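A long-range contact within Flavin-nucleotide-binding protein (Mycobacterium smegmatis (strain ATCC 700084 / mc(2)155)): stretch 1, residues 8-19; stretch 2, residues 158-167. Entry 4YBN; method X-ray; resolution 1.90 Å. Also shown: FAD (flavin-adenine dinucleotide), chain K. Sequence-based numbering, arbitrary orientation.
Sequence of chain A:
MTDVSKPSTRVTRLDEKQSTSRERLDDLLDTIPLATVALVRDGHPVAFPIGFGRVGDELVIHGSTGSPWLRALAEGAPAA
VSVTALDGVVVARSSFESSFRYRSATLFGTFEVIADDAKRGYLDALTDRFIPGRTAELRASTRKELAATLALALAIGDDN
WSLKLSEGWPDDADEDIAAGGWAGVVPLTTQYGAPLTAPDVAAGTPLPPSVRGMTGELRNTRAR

Stretch 1, residues 8-19: STRVTRLDEKQS
Stretch 2 (158-167) DDNWSLKLSE

Residues 161-166 form an extended strand (phi -145 to -122°, psi 104 to 152°), against which 8-19 lies as loop with one 3-10 turn at 15-17. CA-CA pairings run antiparallel: Lys17 with Leu165 (5.2 Å), Gln18 with Lys164 (4.5 Å), Ser19 with Leu163 (5.5 Å).

Two backbone hydrogen bonds flank the single Gln18-Lys164 bridge: Leu165 N to Lys17 O (2.8 Å, 169°) and Ser19 N to Leu163 O (2.9 Å, 167°). Their near-linearity supports the register, and CA-H...O contacts join Lys164 CA to Lys17 O (3.5 Å) and Gln18 CA to Leu163 O (3.3 Å). One water accepts from Leu163 N (2.9 Å) and Gln18 NE2 (3.0 Å) and donates to Ser19 O (2.6 Å).

Two lysines reach across. Lys17 (m,t,t,t) donates from NZ to Ser166 OG (3.0 Å); all-t Lys164 donates from NZ to Arg13 O (3.1 Å) and to FAD O3' (2.8 Å). Gln18 (chi1 t) braces its own loop, NE2 to Thr9 O (2.9 Å) and OE1 from Val11 N (2.7 Å).

Van der Waals contacts fill in: Ser19 CB meets Leu165 CD1 at 3.5 Å, and Thr9 (p) sets its CG2 methyl 3.6 Å from Asp159 O. Ser162 (p) donates from OG to FAD N3A in a very short 2.5 Å bond, while Arg13 N binds FAD O1P (2.8 Å, 162°), so both stretches hold the nucleotide.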

# COMPACT_ATOMS: atom_id res chain seq x y z
N SER A 8 -12.05 -9.04 -16.24
CA SER A 8 -11.31 -7.73 -16.33
C SER A 8 -11.55 -6.98 -15.01
O SER A 8 -10.60 -6.78 -14.22
CB SER A 8 -11.73 -6.88 -17.54
OG SER A 8 -10.89 -5.72 -17.71
N THR A 9 -12.82 -6.59 -14.77
CA THR A 9 -13.21 -5.78 -13.58
C THR A 9 -14.12 -6.49 -12.56
O THR A 9 -14.47 -5.92 -11.51
CB THR A 9 -13.81 -4.38 -13.97
OG1 THR A 9 -14.83 -4.54 -14.98
CG2 THR A 9 -12.69 -3.43 -14.48
N ARG A 10 -14.49 -7.74 -12.85
CA ARG A 10 -15.34 -8.54 -11.95
C ARG A 10 -14.51 -9.34 -10.91
O ARG A 10 -13.66 -10.14 -11.29
CB ARG A 10 -16.18 -9.51 -12.81
CG ARG A 10 -17.31 -10.17 -12.05
CD ARG A 10 -18.23 -10.96 -12.98
NE ARG A 10 -19.02 -10.10 -13.88
CZ ARG A 10 -20.13 -9.43 -13.55
NH1 ARG A 10 -20.63 -9.48 -12.32
NH2 ARG A 10 -20.76 -8.70 -14.47
N VAL A 11 -14.76 -9.16 -9.61
CA VAL A 11 -14.08 -10.02 -8.57
C VAL A 11 -14.59 -11.49 -8.72
O VAL A 11 -15.81 -11.71 -8.89
CB VAL A 11 -14.28 -9.48 -7.11
CG1 VAL A 11 -13.67 -10.42 -6.06
CG2 VAL A 11 -13.71 -8.05 -6.93
N THR A 12 -13.66 -12.46 -8.69
CA THR A 12 -14.00 -13.93 -8.64
C THR A 12 -14.28 -14.42 -7.20
O THR A 12 -15.40 -14.87 -6.91
CB THR A 12 -12.88 -14.86 -9.21
OG1 THR A 12 -12.58 -14.52 -10.55
CG2 THR A 12 -13.31 -16.38 -9.18
N ARG A 13 -13.27 -14.34 -6.31
CA ARG A 13 -13.39 -14.87 -4.93
C ARG A 13 -14.05 -13.85 -3.98
O ARG A 13 -13.71 -12.64 -4.03
CB ARG A 13 -12.01 -15.28 -4.37
CG ARG A 13 -11.18 -16.24 -5.24
CD ARG A 13 -11.89 -17.55 -5.59
NE ARG A 13 -12.38 -18.25 -4.39
CZ ARG A 13 -13.03 -19.42 -4.39
NH1 ARG A 13 -13.28 -20.10 -5.51
NH2 ARG A 13 -13.43 -19.92 -3.23
N LEU A 14 -14.98 -14.33 -3.14
CA LEU A 14 -15.74 -13.51 -2.16
C LEU A 14 -16.27 -12.22 -2.79
O LEU A 14 -16.08 -11.11 -2.28
CB LEU A 14 -14.92 -13.24 -0.89
CG LEU A 14 -14.49 -14.48 -0.08
CD1 LEU A 14 -13.35 -14.17 0.88
CD2 LEU A 14 -15.70 -15.04 0.66
N ASP A 15 -16.95 -12.41 -3.92
CA ASP A 15 -17.46 -11.31 -4.73
C ASP A 15 -18.63 -10.53 -4.07
O ASP A 15 -18.97 -9.45 -4.55
CB ASP A 15 -17.76 -11.79 -6.19
CG ASP A 15 -19.00 -12.71 -6.29
OD1 ASP A 15 -19.95 -12.56 -5.48
OD2 ASP A 15 -19.03 -13.56 -7.22
N GLU A 16 -19.21 -11.02 -2.97
CA GLU A 16 -20.08 -10.15 -2.13
C GLU A 16 -19.28 -9.00 -1.43
O GLU A 16 -19.87 -8.09 -0.85
CB GLU A 16 -20.93 -10.95 -1.11
CG GLU A 16 -20.19 -11.90 -0.16
CD GLU A 16 -21.13 -12.62 0.82
OE1 GLU A 16 -21.59 -12.00 1.81
OE2 GLU A 16 -21.41 -13.83 0.63
N LYS A 17 -17.94 -9.06 -1.51
CA LYS A 17 -17.08 -7.96 -1.10
C LYS A 17 -16.85 -6.89 -2.18
O LYS A 17 -16.29 -5.82 -1.88
CB LYS A 17 -15.75 -8.52 -0.65
CG LYS A 17 -15.84 -9.22 0.69
CD LYS A 17 -14.61 -10.05 0.95
CE LYS A 17 -14.70 -10.73 2.30
NZ LYS A 17 -13.31 -11.02 2.75
N GLN A 18 -17.26 -7.17 -3.43
CA GLN A 18 -17.17 -6.18 -4.51
C GLN A 18 -18.21 -5.11 -4.28
O GLN A 18 -19.33 -5.45 -3.90
CB GLN A 18 -17.38 -6.80 -5.85
CG GLN A 18 -17.21 -5.81 -6.99
CD GLN A 18 -16.63 -6.46 -8.27
OE1 GLN A 18 -16.74 -7.69 -8.49
NE2 GLN A 18 -15.99 -5.64 -9.10
N SER A 19 -17.82 -3.85 -4.43
CA SER A 19 -18.77 -2.72 -4.40
C SER A 19 -18.76 -1.94 -5.70
O SER A 19 -17.71 -1.64 -6.21
CB SER A 19 -18.40 -1.76 -3.27
OG SER A 19 -19.12 -0.51 -3.45
N ASP A 158 -16.76 4.85 -16.07
CA ASP A 158 -17.78 3.99 -15.47
C ASP A 158 -17.34 2.55 -15.40
O ASP A 158 -17.78 1.84 -14.56
CB ASP A 158 -19.06 4.06 -16.30
CG ASP A 158 -19.73 5.41 -16.20
OD1 ASP A 158 -19.89 5.91 -15.06
OD2 ASP A 158 -20.08 5.97 -17.25
N ASP A 159 -16.49 2.12 -16.32
CA ASP A 159 -16.27 0.71 -16.52
C ASP A 159 -14.82 0.24 -16.22
O ASP A 159 -14.51 -0.95 -16.36
CB ASP A 159 -16.68 0.34 -17.97
CG ASP A 159 -18.23 0.46 -18.23
OD1 ASP A 159 -19.04 0.42 -17.28
OD2 ASP A 159 -18.64 0.62 -19.41
N ASN A 160 -13.93 1.14 -15.85
CA ASN A 160 -12.51 0.78 -15.85
C ASN A 160 -11.93 0.59 -14.47
O ASN A 160 -10.70 0.66 -14.30
CB ASN A 160 -11.69 1.81 -16.61
CG ASN A 160 -11.65 3.18 -15.91
OD1 ASN A 160 -12.59 3.56 -15.34
ND2 ASN A 160 -10.53 3.86 -15.95
N TRP A 161 -12.79 0.31 -13.50
CA TRP A 161 -12.35 0.22 -12.11
C TRP A 161 -13.10 -0.83 -11.31
O TRP A 161 -14.24 -1.18 -11.61
CB TRP A 161 -12.43 1.60 -11.43
CG TRP A 161 -13.77 2.24 -11.36
CD1 TRP A 161 -14.31 3.14 -12.25
CD2 TRP A 161 -14.77 2.03 -10.35
NE1 TRP A 161 -15.58 3.49 -11.85
CE2 TRP A 161 -15.87 2.86 -10.68
CE3 TRP A 161 -14.82 1.27 -9.19
CZ2 TRP A 161 -17.04 2.88 -9.92
CZ3 TRP A 161 -15.95 1.31 -8.43
CH2 TRP A 161 -17.07 2.13 -8.81
N SER A 162 -12.43 -1.37 -10.29
CA SER A 162 -13.08 -2.33 -9.42
C SER A 162 -12.76 -1.94 -7.95
O SER A 162 -11.69 -1.40 -7.66
CB SER A 162 -12.65 -3.74 -9.78
OG SER A 162 -11.31 -3.95 -9.40
N LEU A 163 -13.72 -2.13 -7.08
CA LEU A 163 -13.54 -1.84 -5.66
C LEU A 163 -13.89 -3.07 -4.82
O LEU A 163 -15.00 -3.71 -4.94
CB LEU A 163 -14.39 -0.62 -5.26
CG LEU A 163 -14.29 -0.16 -3.81
CD1 LEU A 163 -12.96 0.42 -3.40
CD2 LEU A 163 -15.39 0.82 -3.54
N LYS A 164 -12.98 -3.44 -3.95
CA LYS A 164 -13.24 -4.57 -3.01
C LYS A 164 -13.10 -4.15 -1.56
O LYS A 164 -12.13 -3.48 -1.17
CB LYS A 164 -12.32 -5.69 -3.34
CG LYS A 164 -12.61 -6.96 -2.53
CD LYS A 164 -12.01 -8.23 -3.15
CE LYS A 164 -12.53 -9.50 -2.44
NZ LYS A 164 -11.68 -10.65 -2.89
N LEU A 165 -14.12 -4.47 -0.77
CA LEU A 165 -14.24 -4.00 0.61
C LEU A 165 -14.37 -5.20 1.55
O LEU A 165 -15.30 -5.99 1.39
CB LEU A 165 -15.49 -3.10 0.79
CG LEU A 165 -15.77 -1.99 -0.26
CD1 LEU A 165 -17.13 -1.32 -0.03
CD2 LEU A 165 -14.67 -0.93 -0.20
N SER A 166 -13.50 -5.31 2.55
CA SER A 166 -13.62 -6.31 3.62
C SER A 166 -13.58 -5.64 4.96
O SER A 166 -12.54 -5.16 5.35
CB SER A 166 -12.48 -7.29 3.55
OG SER A 166 -12.85 -8.48 4.22
N GLU A 167 -14.72 -5.51 5.62
CA GLU A 167 -14.74 -4.88 6.93
C GLU A 167 -15.56 -5.69 7.91
O GLU A 167 -16.15 -5.13 8.84
CB GLU A 167 -15.33 -3.45 6.85
CG GLU A 167 -14.60 -2.49 5.90
CD GLU A 167 -13.18 -2.16 6.32
OE1 GLU A 167 -12.82 -2.35 7.50
OE2 GLU A 167 -12.40 -1.71 5.48
PA FAD K . -9.30 -12.32 -10.33
O1A FAD K . -10.54 -13.06 -10.73
O2A FAD K . -7.98 -12.95 -10.66
O5B FAD K . -9.44 -10.76 -10.88
C5B FAD K . -10.58 -10.31 -11.63
C4B FAD K . -10.86 -8.82 -11.38
O4B FAD K . -11.32 -8.64 -10.02
C3B FAD K . -9.65 -7.88 -11.39
O3B FAD K . -9.12 -7.56 -12.69
C2B FAD K . -10.11 -6.69 -10.53
O2B FAD K . -10.78 -5.70 -11.30
C1B FAD K . -11.10 -7.31 -9.54
N9A FAD K . -10.49 -7.35 -8.21
C8A FAD K . -10.01 -8.50 -7.67
N7A FAD K . -9.44 -8.25 -6.46
C5A FAD K . -9.55 -6.93 -6.21
C6A FAD K . -9.12 -6.06 -5.09
N6A FAD K . -8.51 -6.66 -4.04
N1A FAD K . -9.41 -4.73 -5.16
C2A FAD K . -10.03 -4.18 -6.26
N3A FAD K . -10.43 -4.95 -7.30
C4A FAD K . -10.24 -6.32 -7.35
N1 FAD K . -6.32 -12.48 -1.34
C2 FAD K . -5.79 -13.70 -1.05
O2 FAD K . -6.15 -14.60 -1.85
N3 FAD K . -4.95 -13.91 0.01
C4 FAD K . -4.52 -12.87 0.81
O4 FAD K . -3.71 -12.92 1.78
C4X FAD K . -5.08 -11.52 0.57
N5 FAD K . -4.71 -10.45 1.32
C5X FAD K . -5.20 -9.23 1.01
C6 FAD K . -4.85 -8.16 1.77
C7 FAD K . -5.39 -6.92 1.48
C7M FAD K . -5.00 -5.72 2.29
C8 FAD K . -6.32 -6.70 0.35
C8M FAD K . -6.85 -5.33 0.01
C9 FAD K . -6.68 -7.78 -0.41
C9A FAD K . -6.15 -9.03 -0.11
N10 FAD K . -6.49 -10.12 -0.91
C10 FAD K . -6.00 -11.39 -0.58
C1' FAD K . -7.46 -9.98 -2.02
C2' FAD K . -6.88 -10.08 -3.40
O2' FAD K . -6.59 -8.76 -3.86
C3' FAD K . -7.97 -10.67 -4.30
O3' FAD K . -9.23 -9.96 -4.07
C4' FAD K . -8.07 -12.20 -4.06
O4' FAD K . -6.80 -12.86 -4.32
C5' FAD K . -9.14 -12.80 -4.96
O5' FAD K . -8.92 -12.32 -6.28
P FAD K . -9.74 -12.90 -7.53
O1P FAD K . -11.18 -12.68 -7.15
O2P FAD K . -9.25 -14.27 -7.86
O3P FAD K . -9.35 -11.94 -8.74
O HOH W 1 -16.35 -2.79 -8.16